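Putative Oleoyl-[acyl-carrier protein] thioesterase (Lactobacillus plantarum, PDB 2OWN) probably hydrolyses the thioester of acyl-[acyl-carrier protein], releasing the free fatty acid, as a hydrolase of the acyl-ACP thioesterase family. Local coordinates at residues B[237-242]-B[247-252]; B[190-195]-B[223-228]; B[198-203]-B[232-237]. One frame throughout, in Å; residues are numbered along the deposited sequence.

In the fold
All three contacts lie in the C-terminal hotdog part of the chain. Contacts 1 and 3 use strand 233-241, while contact 2 lies on its neighbour, strand 218-227. Contact 1 pairs strand 233-241 with strand 246-256 on one side; contact 2 packs the end of helix 184-191 and the turn after it on strand 218-227, on the other side. Contact 3 brings the start of strand 200-209 against the first residues of strand 233-241, and shares Ser237 with contact 1. Centres of contacts 2 and 3 are about 8 Å apart, those of 1 and 2 about 13 Å, and those of 1 and 3 about 16 Å. His238 of contact 1 also packs on Leu192 and Ala223 of contact 2.

Contact 1. Residues B[237-242]-B[247-252]; sequences SHLIEV and CCEVTI
Leu239 turns its CG away from the backbone N (chi1 176°) and Glu249 keeps CG beside its own N (chi1 -81°); the two side chains run side by side, and Leu239 CD1 rests 3.6 Å from Glu249 CG. On the other face His238 and Val250 pack through their CB atoms, as do Ile240 and Cys248, all four beneath helix 184-191. The strands are antiparallel. His238 N reaches Val250 O at 2.6 Å, and Val250 N answers to His238 O. Ile240 N binds Cys248 O at 2.8 Å. Ile240 O then takes two donors, Cys247 N at 2.9 Å and Cys248 N at 3.1 Å, which is a classic beta bulge. Beside the bulge, Cys247 SG lies 3.5 Å from Val242 CG2 at the hairpin end. At the other end a water links Ser237 OG and Thr251 OG1 and donates to Val250 O; Thr251 OG1 also bonds Ile153 N. His238 NE2 bonds Thr236 OG1, which helps to set the ring's rotation. The backbone bonds and the water thus satisfy these carbonyls, Ile240 O and Val250 O each receiving two donors, and the doubly gripped Ile240 O anchors the irregular end of the hairpin.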
loop_
_atom_site.group_PDB
_atom_site.type_symbol
_atom_site.label_atom_id
_atom_site.label_comp_id
_atom_site.label_asym_id
_atom_site.label_seq_id
_atom_site.Cartn_x
_atom_site.Cartn_y
_atom_site.Cartn_z
ATOM N N SER B 237 18.199 -3.049 -15.297
ATOM C CA SER B 237 19.153 -2.236 -14.533
ATOM C C SER B 237 18.417 -0.938 -14.262
ATOM O O SER B 237 17.999 -0.284 -15.213
ATOM C CB SER B 237 20.421 -1.992 -15.349
ATOM O OG SER B 237 21.335 -1.153 -14.668
ATOM N N HIS B 238 18.288 -0.563 -12.990
ATOM C CA HIS B 238 17.563 0.629 -12.542
ATOM C C HIS B 238 18.419 1.594 -11.728
ATOM O O HIS B 238 19.369 1.171 -11.057
ATOM C CB HIS B 238 16.390 0.231 -11.641
ATOM C CG HIS B 238 15.419 -0.727 -12.251
ATOM N ND1 HIS B 238 14.159 -0.346 -12.656
ATOM C CD2 HIS B 238 15.514 -2.054 -12.504
ATOM C CE1 HIS B 238 13.524 -1.396 -13.146
ATOM N NE2 HIS B 238 14.324 -2.443 -13.067
ATOM N N LEU B 239 18.037 2.878 -11.782
ATOM C CA LEU B 239 18.666 3.978 -11.033
ATOM C C LEU B 239 17.600 5.005 -10.618
ATOM O O LEU B 239 16.827 5.445 -11.473
ATOM C CB LEU B 239 19.760 4.684 -11.852
ATOM C CG LEU B 239 20.476 5.928 -11.261
ATOM C CD1 LEU B 239 21.139 5.629 -9.919
ATOM C CD2 LEU B 239 21.494 6.494 -12.234
ATOM N N ILE B 240 17.555 5.339 -9.324
ATOM C CA ILE B 240 16.680 6.378 -8.768
ATOM C C ILE B 240 17.653 7.491 -8.345
ATOM O O ILE B 240 18.611 7.219 -7.602
ATOM C CB ILE B 240 15.842 5.926 -7.556
ATOM C CG1 ILE B 240 14.983 4.691 -7.869
ATOM C CG2 ILE B 240 14.935 7.073 -7.056
ATOM C CD1 ILE B 240 13.926 4.884 -8.948
ATOM N N GLU B 241 17.418 8.711 -8.840
ATOM C CA GLU B 241 18.215 9.900 -8.508
ATOM C C GLU B 241 17.329 11.120 -8.202
ATOM O O GLU B 241 16.175 11.158 -8.628
ATOM C CB GLU B 241 19.206 10.222 -9.637
ATOM C CG GLU B 241 18.579 10.514 -11.000
ATOM C CD GLU B 241 19.580 10.808 -12.104
ATOM O OE1 GLU B 241 20.817 10.748 -11.897
ATOM O OE2 GLU B 241 19.106 11.120 -13.212
ATOM N N VAL B 242 17.892 12.088 -7.469
ATOM C CA VAL B 242 17.227 13.357 -7.090
ATOM C C VAL B 242 18.156 14.532 -7.476
ATOM O O VAL B 242 18.977 14.971 -6.661
ATOM C CB VAL B 242 16.810 13.373 -5.594
ATOM C CG1 VAL B 242 16.145 14.696 -5.213
ATOM C CG2 VAL B 242 15.850 12.237 -5.306
ATOM N N CYS B 247 20.419 7.955 -5.503
ATOM C CA CYS B 247 19.621 7.615 -4.311
ATOM C C CYS B 247 19.521 6.099 -4.123
ATOM O O CYS B 247 19.684 5.616 -2.999
ATOM C CB CYS B 247 18.238 8.271 -4.362
ATOM S SG CYS B 247 18.349 10.080 -4.256
ATOM N N CYS B 248 19.254 5.372 -5.216
ATOM C CA CYS B 248 19.123 3.914 -5.219
ATOM C C CYS B 248 19.509 3.282 -6.568
ATOM O O CYS B 248 19.092 3.804 -7.607
ATOM C CB CYS B 248 17.674 3.569 -4.865
ATOM S SG CYS B 248 17.224 1.851 -4.755
ATOM N N GLU B 249 20.344 2.232 -6.541
ATOM C CA GLU B 249 20.764 1.445 -7.740
ATOM C C GLU B 249 20.240 0.029 -7.549
ATOM O O GLU B 249 20.476 -0.573 -6.487
ATOM C CB GLU B 249 22.273 1.454 -7.999
ATOM C CG GLU B 249 22.772 2.699 -8.722
ATOM C CD GLU B 249 24.233 2.596 -9.126
ATOM O OE1 GLU B 249 25.077 2.346 -8.237
ATOM O OE2 GLU B 249 24.541 2.821 -10.322
ATOM N N VAL B 250 19.518 -0.486 -8.559
ATOM C CA VAL B 250 18.885 -1.814 -8.522
ATOM C C VAL B 250 19.015 -2.615 -9.825
ATOM O O VAL B 250 18.915 -2.048 -10.922
ATOM C CB VAL B 250 17.362 -1.677 -8.125
ATOM C CG1 VAL B 250 16.564 -3.016 -8.219
ATOM C CG2 VAL B 250 17.207 -1.066 -6.732
ATOM N N THR B 251 19.270 -3.920 -9.677
ATOM C CA THR B 251 19.333 -4.867 -10.797
ATOM C C THR B 251 18.334 -5.989 -10.472
ATOM O O THR B 251 18.400 -6.564 -9.386
ATOM C CB THR B 251 20.741 -5.366 -11.079
ATOM O OG1 THR B 251 21.535 -4.250 -11.500
ATOM C CG2 THR B 251 20.725 -6.404 -12.204
ATOM N N ILE B 252 17.421 -6.267 -11.410
ATOM C CA ILE B 252 16.390 -7.300 -11.256
ATOM C C ILE B 252 16.535 -8.344 -12.365
ATOM O O ILE B 252 16.698 -7.975 -13.533
ATOM C CB ILE B 252 14.944 -6.716 -11.281
ATOM C CG1 ILE B 252 14.760 -5.614 -10.230
ATOM C CG2 ILE B 252 13.885 -7.825 -11.059
ATOM C CD1 ILE B 252 13.391 -4.941 -10.271
HETATM O O HOH W 1 21.564 -1.571 -12.013
#

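Contact 2. Residues B[190-195]-B[223-228]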
loop_
_atom_site.group_PDB
_atom_site.type_symbol
_atom_site.label_atom_id
_atom_site.label_comp_id
_atom_site.label_asym_id
_atom_site.label_seq_id
_atom_site.Cartn_x
_atom_site.Cartn_y
_atom_site.Cartn_z
ATOM N N ASP B 190 7.277 0.353 -11.644
ATOM C CA ASP B 190 6.414 1.175 -12.533
ATOM C C ASP B 190 7.183 1.830 -13.712
ATOM O O ASP B 190 6.541 2.195 -14.702
ATOM C CB ASP B 190 5.615 2.240 -11.772
ATOM C CG ASP B 190 4.624 2.968 -12.660
ATOM O OD1 ASP B 190 3.731 2.285 -13.215
ATOM O OD2 ASP B 190 4.820 4.182 -12.873
ATOM N N THR B 191 8.517 2.012 -13.607
ATOM C CA THR B 191 9.354 2.533 -14.734
ATOM C C THR B 191 9.190 1.635 -15.981
ATOM O O THR B 191 9.135 2.152 -17.102
ATOM C CB THR B 191 10.861 2.644 -14.382
ATOM O OG1 THR B 191 11.027 3.431 -13.200
ATOM C CG2 THR B 191 11.679 3.285 -15.537
ATOM N N LEU B 192 9.082 0.314 -15.754
ATOM C CA LEU B 192 8.884 -0.684 -16.807
ATOM C C LEU B 192 7.404 -0.663 -17.243
ATOM O O LEU B 192 6.527 -0.471 -16.385
ATOM C CB LEU B 192 9.249 -2.085 -16.315
ATOM C CG LEU B 192 10.690 -2.302 -15.836
ATOM C CD1 LEU B 192 10.826 -3.652 -15.132
ATOM C CD2 LEU B 192 11.685 -2.168 -16.986
ATOM N N PRO B 193 7.118 -0.896 -18.549
ATOM C CA PRO B 193 5.726 -0.862 -19.009
ATOM C C PRO B 193 4.942 -2.131 -18.621
ATOM O O PRO B 193 5.556 -3.188 -18.376
ATOM C CB PRO B 193 5.879 -0.749 -20.524
ATOM C CG PRO B 193 7.105 -1.506 -20.810
ATOM C CD PRO B 193 8.025 -1.260 -19.661
ATOM N N ALA B 194 3.610 -2.006 -18.553
ATOM C CA ALA B 194 2.688 -3.129 -18.242
ATOM C C ALA B 194 2.873 -4.337 -19.191
ATOM O O ALA B 194 2.749 -5.472 -18.730
ATOM C CB ALA B 194 1.209 -2.671 -18.217
ATOM N N THR B 195 3.204 -4.083 -20.471
ATOM C CA THR B 195 3.485 -5.147 -21.482
ATOM C C THR B 195 4.687 -6.033 -21.065
ATOM O O THR B 195 4.692 -7.231 -21.359
ATOM C CB THR B 195 3.711 -4.606 -22.915
ATOM O OG1 THR B 195 4.782 -3.656 -22.912
ATOM C CG2 THR B 195 2.442 -3.952 -23.456
ATOM N N ALA B 223 15.541 3.107 -16.218
ATOM C CA ALA B 223 15.545 1.643 -16.431
ATOM C C ALA B 223 16.010 1.229 -17.838
ATOM O O ALA B 223 15.631 1.875 -18.825
ATOM C CB ALA B 223 14.174 1.027 -16.130
ATOM N N ASN B 224 16.862 0.197 -17.887
ATOM C CA ASN B 224 17.389 -0.429 -19.106
ATOM C C ASN B 224 16.973 -1.883 -19.088
ATOM O O ASN B 224 17.271 -2.565 -18.109
ATOM C CB ASN B 224 18.931 -0.385 -19.169
ATOM C CG ASN B 224 19.488 1.006 -19.402
ATOM O OD1 ASN B 224 18.931 1.791 -20.160
ATOM N ND2 ASN B 224 20.643 1.289 -18.806
ATOM N N ILE B 225 16.280 -2.341 -20.132
ATOM C CA ILE B 225 15.847 -3.733 -20.284
ATOM C C ILE B 225 17.005 -4.335 -21.075
ATOM O O ILE B 225 17.221 -3.957 -22.243
ATOM C CB ILE B 225 14.504 -3.875 -21.025
ATOM C CG1 ILE B 225 13.395 -3.098 -20.289
ATOM C CG2 ILE B 225 14.140 -5.373 -21.175
ATOM C CD1 ILE B 225 12.057 -3.096 -21.012
ATOM N N LEU B 226 17.731 -5.260 -20.444
ATOM C CA LEU B 226 18.928 -5.903 -21.006
ATOM C C LEU B 226 18.776 -7.403 -21.264
ATOM O O LEU B 226 17.975 -8.055 -20.576
ATOM C CB LEU B 226 20.085 -5.716 -20.017
ATOM C CG LEU B 226 20.458 -4.281 -19.617
ATOM C CD1 LEU B 226 21.431 -4.296 -18.440
ATOM C CD2 LEU B 226 21.016 -3.497 -20.801
ATOM N N PRO B 227 19.530 -7.956 -22.254
ATOM C CA PRO B 227 19.486 -9.402 -22.477
ATOM C C PRO B 227 20.264 -10.131 -21.366
ATOM O O PRO B 227 21.123 -9.523 -20.712
ATOM C CB PRO B 227 20.173 -9.569 -23.830
ATOM C CG PRO B 227 21.126 -8.470 -23.895
ATOM C CD PRO B 227 20.439 -7.314 -23.231
ATOM N N SER B 228 19.899 -11.388 -21.131
ATOM C CA SER B 228 20.538 -12.256 -20.144
ATOM C C SER B 228 21.020 -13.542 -20.813
ATOM O O SER B 228 20.366 -14.043 -21.729
ATOM C CB SER B 228 19.570 -12.619 -19.019
ATOM O OG SER B 228 20.169 -13.519 -18.091
#
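Thr191 and Leu192 meet Ala223 and Ile225 mainly through carbon, and no polar bond joins the two segments. The tightest apolar touch is Thr191 CG2 on Ala223 CB at 3.4 Å, closer than a usual van der Waals pair. Thr191 presents this methyl because CG2 stands anti to its backbone N while OG1 lies beside it (chi1 -55°), an orientation in which OG1 hydrogen-bonds Trp187 O one turn earlier in the helix. Leu192 adds a branch rather than its whole side chain: CD2 sits 3.8 Å from Ile225 CG1 and 4.1 Å from Ala223 CB, bridging two residues whose side chains leave the same face of the strand. The leucine and isoleucine side chains meet at a slant, with Ile225 CD1 also 4.1 Å from Leu192 CD2.

Polar interactions lie around this patch. Strand 218-227 is tied on one side by backbone bonds of Ala223 with Ile162 and on the other by those of Asn224 with Ser237. Asp190 and Ala194 reach the second subunit, where Asp190 OD1 accepts from Phe170 N of that chain and Ala194 N bonds Tyr215 OH of that chain. Pro193 is the N-cap of the following short helix 194-197. The hotdog fold wraps a curved antiparallel sheet round a helix; this packing of a helix's C-terminal end on a strand fits that arrangement, consistent with the family assignment.

Contact 3. Residues B[198-203]-B[232-237]; sequences LQHDLV and DQVTTS
His200 and Val234 form the close part of this contact. Val234 CG2 lies 3.4 Å from His200 CD2 and 3.6 Å from NE2, so the methyl sits by the CD2-NE2 side of the imidazole, approaching the ring obliquely. The two side chains cross at about a right angle. Val234 reaches the ring with the branch that lies between its backbone N and carbonyl carbon, while CG1 is beside the N (chi1 -63°). The ring is held by helix 194-197: His200 ND1 bonds Phe196 O and the imidazole stacks on the Phe196 ring, and Val234 also packs on Phe196, so this helix holds both partners at this end.

The second half is slightly less tight. Val203 and Gln233 come at each other from opposite directions, and the amide NE2 of Gln233 is 3.6 Å from Val203 CG1 and 3.9 Å from CG2. Gln233 gets there on an extended chain (chi2 -171°), bringing its amide end to two methyl groups. The whole contact lies at the surface, so the contrast between its halves rests on these distances alone. The backbone of Val203 bonds Ile72 and Gln253.

Strands 200-209 and 233-241 are not paired here: even the nearest CA atoms, those of His200 and Gln233, are 8.6 Å apart, and strand 246-256 is the hydrogen-bonded neighbour of both. The segments therefore join through side chains alone, over 148 Å² of buried surface. With van der Waals contact at a ring and an amide and no polar bond between the segments, the fixed orientation of His200 comes from Phe196, whereas Gln233 gains nothing directional from Val203.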
loop_
_atom_site.group_PDB
_atom_site.type_symbol
_atom_site.label_atom_id
_atom_site.label_comp_id
_atom_site.label_asym_id
_atom_site.label_seq_id
_atom_site.Cartn_x
_atom_site.Cartn_y
_atom_site.Cartn_z
ATOM N N LEU B 198 3.470 -7.751 -17.274
ATOM C CA LEU B 198 2.460 -8.814 -17.459
ATOM C C LEU B 198 2.990 -10.126 -18.073
ATOM O O LEU B 198 2.246 -11.108 -18.056
ATOM C CB LEU B 198 1.231 -8.288 -18.237
ATOM C CG LEU B 198 0.378 -7.257 -17.477
ATOM C CD1 LEU B 198 -0.611 -6.574 -18.432
ATOM C CD2 LEU B 198 -0.345 -7.874 -16.251
ATOM N N GLN B 199 4.227 -10.158 -18.601
ATOM C CA GLN B 199 4.821 -11.397 -19.162
ATOM C C GLN B 199 6.220 -11.724 -18.580
ATOM O O GLN B 199 7.039 -12.391 -19.227
ATOM C CB GLN B 199 4.786 -11.314 -20.693
ATOM C CG GLN B 199 4.877 -12.687 -21.394
ATOM C CD GLN B 199 4.554 -12.688 -22.861
ATOM O OE1 GLN B 199 4.177 -11.669 -23.461
ATOM N NE2 GLN B 199 4.711 -13.863 -23.463
ATOM N N HIS B 200 6.463 -11.288 -17.337
ATOM C CA HIS B 200 7.717 -11.516 -16.599
ATOM C C HIS B 200 7.470 -11.687 -15.096
ATOM O O HIS B 200 6.676 -10.937 -14.523
ATOM C CB HIS B 200 8.745 -10.395 -16.846
ATOM C CG HIS B 200 9.281 -10.371 -18.241
ATOM N ND1 HIS B 200 8.678 -9.660 -19.254
ATOM C CD2 HIS B 200 10.328 -11.016 -18.804
ATOM C CE1 HIS B 200 9.334 -9.863 -20.380
ATOM N NE2 HIS B 200 10.341 -10.682 -20.135
ATOM N N ASP B 201 8.114 -12.696 -14.507
ATOM C CA ASP B 201 8.064 -13.016 -13.070
ATOM C C ASP B 201 9.430 -12.740 -12.466
ATOM O O ASP B 201 10.443 -12.946 -13.124
ATOM C CB ASP B 201 7.679 -14.482 -12.830
ATOM C CG ASP B 201 6.207 -14.773 -13.103
ATOM O OD1 ASP B 201 5.427 -13.846 -13.383
ATOM O OD2 ASP B 201 5.813 -15.952 -13.005
ATOM N N LEU B 202 9.436 -12.323 -11.201
ATOM C CA LEU B 202 10.667 -11.998 -10.466
ATOM C C LEU B 202 11.446 -13.261 -10.103
ATOM O O LEU B 202 10.846 -14.252 -9.668
ATOM C CB LEU B 202 10.345 -11.212 -9.187
ATOM C CG LEU B 202 9.715 -9.833 -9.400
ATOM C CD1 LEU B 202 8.988 -9.382 -8.160
ATOM C CD2 LEU B 202 10.768 -8.807 -9.869
ATOM N N VAL B 203 12.756 -13.224 -10.358
ATOM C CA VAL B 203 13.707 -14.297 -10.049
ATOM C C VAL B 203 14.688 -13.813 -8.970
ATOM O O VAL B 203 14.913 -14.532 -7.984
ATOM C CB VAL B 203 14.465 -14.797 -11.321
ATOM C CG1 VAL B 203 15.482 -15.890 -10.997
ATOM C CG2 VAL B 203 13.474 -15.319 -12.344
ATOM N N ASP B 232 15.599 -18.456 -20.621
ATOM C CA ASP B 232 14.243 -17.914 -20.366
ATOM C C ASP B 232 14.196 -16.649 -19.489
ATOM O O ASP B 232 13.123 -16.319 -18.961
ATOM C CB ASP B 232 13.318 -19.027 -19.798
ATOM C CG ASP B 232 13.239 -20.247 -20.698
ATOM O OD1 ASP B 232 13.133 -20.096 -21.935
ATOM O OD2 ASP B 232 13.229 -21.367 -20.155
ATOM N N GLN B 233 15.315 -15.904 -19.404
ATOM C CA GLN B 233 15.420 -14.707 -18.572
ATOM C C GLN B 233 15.869 -13.424 -19.276
ATOM O O GLN B 233 16.348 -13.453 -20.413
ATOM C CB GLN B 233 16.347 -14.979 -17.367
ATOM C CG GLN B 233 15.816 -16.057 -16.405
ATOM C CD GLN B 233 16.599 -16.203 -15.098
ATOM O OE1 GLN B 233 17.510 -15.429 -14.787
ATOM N NE2 GLN B 233 16.211 -17.194 -14.311
ATOM N N VAL B 234 15.604 -12.309 -18.585
ATOM C CA VAL B 234 15.987 -10.943 -18.973
ATOM C C VAL B 234 16.444 -10.213 -17.699
ATOM O O VAL B 234 16.083 -10.622 -16.575
ATOM C CB VAL B 234 14.847 -10.151 -19.677
ATOM C CG1 VAL B 234 14.454 -10.819 -20.978
ATOM C CG2 VAL B 234 13.627 -10.008 -18.781
ATOM N N THR B 235 17.212 -9.143 -17.884
ATOM C CA THR B 235 17.747 -8.327 -16.782
ATOM C C THR B 235 17.305 -6.883 -16.940
ATOM O O THR B 235 17.276 -6.387 -18.066
ATOM C CB THR B 235 19.285 -8.373 -16.770
ATOM O OG1 THR B 235 19.720 -9.735 -16.824
ATOM C CG2 THR B 235 19.874 -7.687 -15.515
ATOM N N THR B 236 16.911 -6.237 -15.835
ATOM C CA THR B 236 16.576 -4.796 -15.836
ATOM C C THR B 236 17.540 -4.114 -14.841
ATOM O O THR B 236 17.699 -4.596 -13.726
ATOM C CB THR B 236 15.098 -4.450 -15.577
ATOM O OG1 THR B 236 14.737 -4.771 -14.238
ATOM C CG2 THR B 236 14.185 -5.178 -16.587
ATOM N N SER B 237 18.199 -3.049 -15.297
ATOM C CA SER B 237 19.153 -2.236 -14.533
ATOM C C SER B 237 18.417 -0.938 -14.262
ATOM O O SER B 237 17.999 -0.284 -15.213
ATOM C CB SER B 237 20.421 -1.992 -15.349
ATOM O OG SER B 237 21.335 -1.153 -14.668
#